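Local coordinates for sensor histidine kinase CitA (Klebsiella pneumoniae, PDB 1P0Z), which senses citrate through its periplasmic domain and, as the histidine kinase of a two-component system, probably phosphorylates CitB to induce the citrate-fermentation genes, at residues H65-E70 and G96-S100. Coordinates in Å, arbitrary orientation, origin at the centre of the assembly. Residue numbers count along the deposited sequence, not the author numbering.
Sequences HVNPDE and GSLGS. With FLC (citrate anion), chain K.
One citrate carboxylate and one water bridge two loops that share no direct hydrogen bond. Segment 65-70 leaves edge strand 62-64 and ends in a 3-10 turn (Glu70 N to Asn67 O, 3.0 Å); Gly96 to Gly99 form a type I turn (Gly99 N to Gly96 O, 3.0 Å) between strands 90-96 and 101-109. The backbones stay apart, 9.4 Å between Asn67 CA and Leu98 CA, and side chains close the gap. His65 (chi1 t) accepts Asn67 N on ND1 (3.0 Å), which fixes the proton on NE2 for citrate OA1 (2.9 Å). Ser97 OG (chi1 p) donates to citrate OA1 (2.7 Å) and Leu98 N to citrate OA2 (2.8 Å). The water lies 2.7 Å from each of Asn67 ND2, Glu70 OE2 and Ser97 OG. Beside these polar links, Leu98 CD1 packs on Val66 CG2 (3.7 Å), and both side chains touch Tyr52. Arg62, Thr54, Lys105 and Ser120 also hydrogen-bond the citrate in this extracellular PAS (Cache) domain; Arg103 is a further citrate-binding residue. Three donors from two loops thus satisfy one carboxylate.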
ATOM      1  N   HIS A  65      -6.517  -2.354   6.273  1.00 20.86           N
ATOM      2  CA  HIS A  65      -5.456  -1.797   7.100  1.00 20.36           C
ATOM      3  C   HIS A  65      -5.197  -2.851   8.179  1.00 22.17           C
ATOM      4  O   HIS A  65      -6.089  -3.669   8.500  1.00 21.68           O
ATOM      5  CB  HIS A  65      -5.896  -0.463   7.726  1.00 19.70           C
ATOM      6  CG  HIS A  65      -4.776   0.317   8.346  1.00 19.75           C
ATOM      7  ND1 HIS A  65      -4.289   0.059   9.617  1.00 20.64           N
ATOM      8  CD2 HIS A  65      -4.070   1.374   7.879  1.00 20.28           C
ATOM      9  CE1 HIS A  65      -3.336   0.930   9.905  1.00 21.49           C
ATOM     10  NE2 HIS A  65      -3.184   1.740   8.870  1.00 20.04           N
ATOM     11  N   VAL A  66      -3.997  -2.858   8.733  1.00 21.40           N
ATOM     12  CA  VAL A  66      -3.681  -3.846   9.768  1.00 24.02           C
ATOM     13  C   VAL A  66      -4.508  -3.594  11.021  1.00 25.47           C
ATOM     14  O   VAL A  66      -4.744  -4.533  11.785  1.00 26.13           O
ATOM     15  CB  VAL A  66      -2.173  -3.853  10.107  1.00 24.63           C
ATOM     16  CG1 VAL A  66      -1.396  -4.320   8.872  1.00 25.39           C
ATOM     17  CG2 VAL A  66      -1.716  -2.461  10.535  1.00 24.80           C
ATOM     18  N   ASN A  67      -4.938  -2.350  11.215  1.00 24.44           N
ATOM     19  CA  ASN A  67      -5.779  -1.972  12.360  1.00 25.40           C
ATOM     20  C   ASN A  67      -7.191  -1.800  11.828  1.00 25.77           C
ATOM     21  O   ASN A  67      -7.503  -0.905  11.031  1.00 24.73           O
ATOM     22  CB  ASN A  67      -5.179  -0.747  13.021  1.00 26.64           C
ATOM     23  CG  ASN A  67      -3.777  -1.039  13.522  1.00 27.10           C
ATOM     24  OD1 ASN A  67      -3.481  -2.155  13.935  1.00 28.99           O
ATOM     25  ND2 ASN A  67      -2.923  -0.050  13.500  1.00 29.75           N
ATOM     26  N   PRO A  68      -8.085  -2.701  12.270  1.00 26.74           N
ATOM     27  CA  PRO A  68      -9.483  -2.716  11.836  1.00 27.54           C
ATOM     28  C   PRO A  68     -10.268  -1.436  11.813  1.00 27.17           C
ATOM     29  O   PRO A  68     -11.075  -1.217  10.885  1.00 27.17           O
ATOM     30  CB  PRO A  68     -10.127  -3.804  12.718  1.00 28.53           C
ATOM     31  CG  PRO A  68      -9.238  -3.863  13.902  1.00 28.70           C
ATOM     32  CD  PRO A  68      -7.845  -3.688  13.335  1.00 27.82           C
ATOM     33  N   ASP A  69     -10.047  -0.575  12.797  1.00 27.62           N
ATOM     34  CA  ASP A  69     -10.816   0.665  12.832  1.00 28.92           C
ATOM     35  C   ASP A  69     -10.492   1.646  11.716  1.00 28.12           C
ATOM     36  O   ASP A  69     -11.299   2.530  11.412  1.00 29.40           O
ATOM     37  CB  ASP A  69     -10.664   1.358  14.195  1.00 30.97           C
ATOM     38  CG  ASP A  69     -11.229   0.518  15.346  1.00 33.98           C
ATOM     39  OD1 ASP A  69     -12.138  -0.304  15.097  1.00 35.96           O
ATOM     40  OD2 ASP A  69     -10.770   0.682  16.499  1.00 35.52           O
ATOM     41  N   GLU A  70      -9.316   1.499  11.106  1.00 25.63           N
ATOM     42  CA  GLU A  70      -8.904   2.385  10.027  1.00 24.91           C
ATOM     43  C   GLU A  70      -9.620   2.065   8.727  1.00 23.25           C
ATOM     44  O   GLU A  70      -9.640   2.873   7.810  1.00 22.94           O
ATOM     45  CB  GLU A  70      -7.398   2.270   9.797  1.00 26.66           C
ATOM     46  CG  GLU A  70      -6.575   2.516  11.030  1.00 30.90           C
ATOM     47  CD  GLU A  70      -6.502   3.978  11.413  1.00 34.33           C
ATOM     48  OE1 GLU A  70      -7.467   4.726  11.162  1.00 35.13           O
ATOM     49  OE2 GLU A  70      -5.463   4.378  11.987  1.00 36.45           O
ATOM     50  N   GLY A  96       2.762   7.908   9.689  1.00 18.62           N
ATOM     51  CA  GLY A  96       1.332   7.713   9.805  1.00 19.40           C
ATOM     52  C   GLY A  96       1.117   7.127  11.200  1.00 20.48           C
ATOM     53  O   GLY A  96       2.035   7.135  12.026  1.00 19.71           O
ATOM     54  N   SER A  97      -0.062   6.553  11.416  1.00 19.66           N
ATOM     55  CA  SER A  97      -0.429   6.003  12.733  1.00 20.41           C
ATOM     56  C   SER A  97       0.555   4.944  13.240  1.00 21.04           C
ATOM     57  O   SER A  97       0.763   4.780  14.455  1.00 19.26           O
ATOM     58  CB  SER A  97      -1.837   5.427  12.635  1.00 21.91           C
ATOM     59  OG  SER A  97      -1.846   4.184  11.883  1.00 22.45           O
ATOM     60  N   LEU A  98       1.206   4.230  12.312  1.00 19.62           N
ATOM     61  CA  LEU A  98       2.126   3.179  12.684  1.00 20.59           C
ATOM     62  C   LEU A  98       3.581   3.600  12.864  1.00 20.89           C
ATOM     63  O   LEU A  98       4.472   2.749  13.087  1.00 24.60           O
ATOM     64  CB  LEU A  98       2.016   2.026  11.668  1.00 20.99           C
ATOM     65  CG  LEU A  98       0.581   1.477  11.510  1.00 24.62           C
ATOM     66  CD1 LEU A  98       0.473   0.516  10.307  1.00 26.67           C
ATOM     67  CD2 LEU A  98       0.188   0.763  12.773  1.00 26.77           C
ATOM     68  N   GLY A  99       3.854   4.893  12.739  1.00 19.95           N
ATOM     69  CA  GLY A  99       5.209   5.365  12.946  1.00 19.83           C
ATOM     70  C   GLY A  99       5.918   5.770  11.653  1.00 20.61           C
ATOM     71  O   GLY A  99       5.453   5.437  10.559  1.00 22.08           O
ATOM     72  N   SER A 100       7.036   6.486  11.769  1.00 19.22           N
ATOM     73  CA  SER A 100       7.789   6.906  10.595  1.00 19.22           C
ATOM     74  C   SER A 100       8.172   5.668   9.783  1.00 19.08           C
ATOM     75  O   SER A 100       8.891   4.779  10.265  1.00 19.98           O
ATOM     76  CB  SER A 100       9.023   7.701  11.003  1.00 19.64           C
ATOM     77  OG  SER A 100       9.607   8.258   9.849  1.00 22.60           O
TER
HETATM   78  CAC FLC K1632      -0.236   3.913   8.842  1.00 17.29           C
HETATM   79  CA  FLC K1632       0.098   3.469   7.391  1.00 16.40           C
HETATM   80  CB  FLC K1632      -0.461   4.496   6.293  1.00 18.05           C
HETATM   81  CBC FLC K1632      -2.029   4.545   6.192  1.00 19.26           C
HETATM   82  CG  FLC K1632       0.222   4.182   4.877  1.00 16.42           C
HETATM   83  CGC FLC K1632      -0.158   5.083   3.680  1.00 19.26           C
HETATM   84  OA1 FLC K1632      -1.400   3.982   9.194  1.00 19.53           O
HETATM   85  OA2 FLC K1632       0.745   4.241   9.513  1.00 18.55           O
HETATM   86  OB1 FLC K1632      -2.663   3.490   6.109  1.00 18.73           O
HETATM   87  OB2 FLC K1632      -2.567   5.675   6.134  1.00 20.79           O
HETATM   88  OG1 FLC K1632      -0.773   6.192   3.877  1.00 17.49           O
HETATM   89  OG2 FLC K1632       0.144   4.663   2.586  1.00 18.57           O
HETATM   90  OHB FLC K1632      -0.052   5.841   6.580  1.00 20.21           O
HETATM   91  O   HOH W   1      -3.743   2.495  12.934  1.00 30.76           O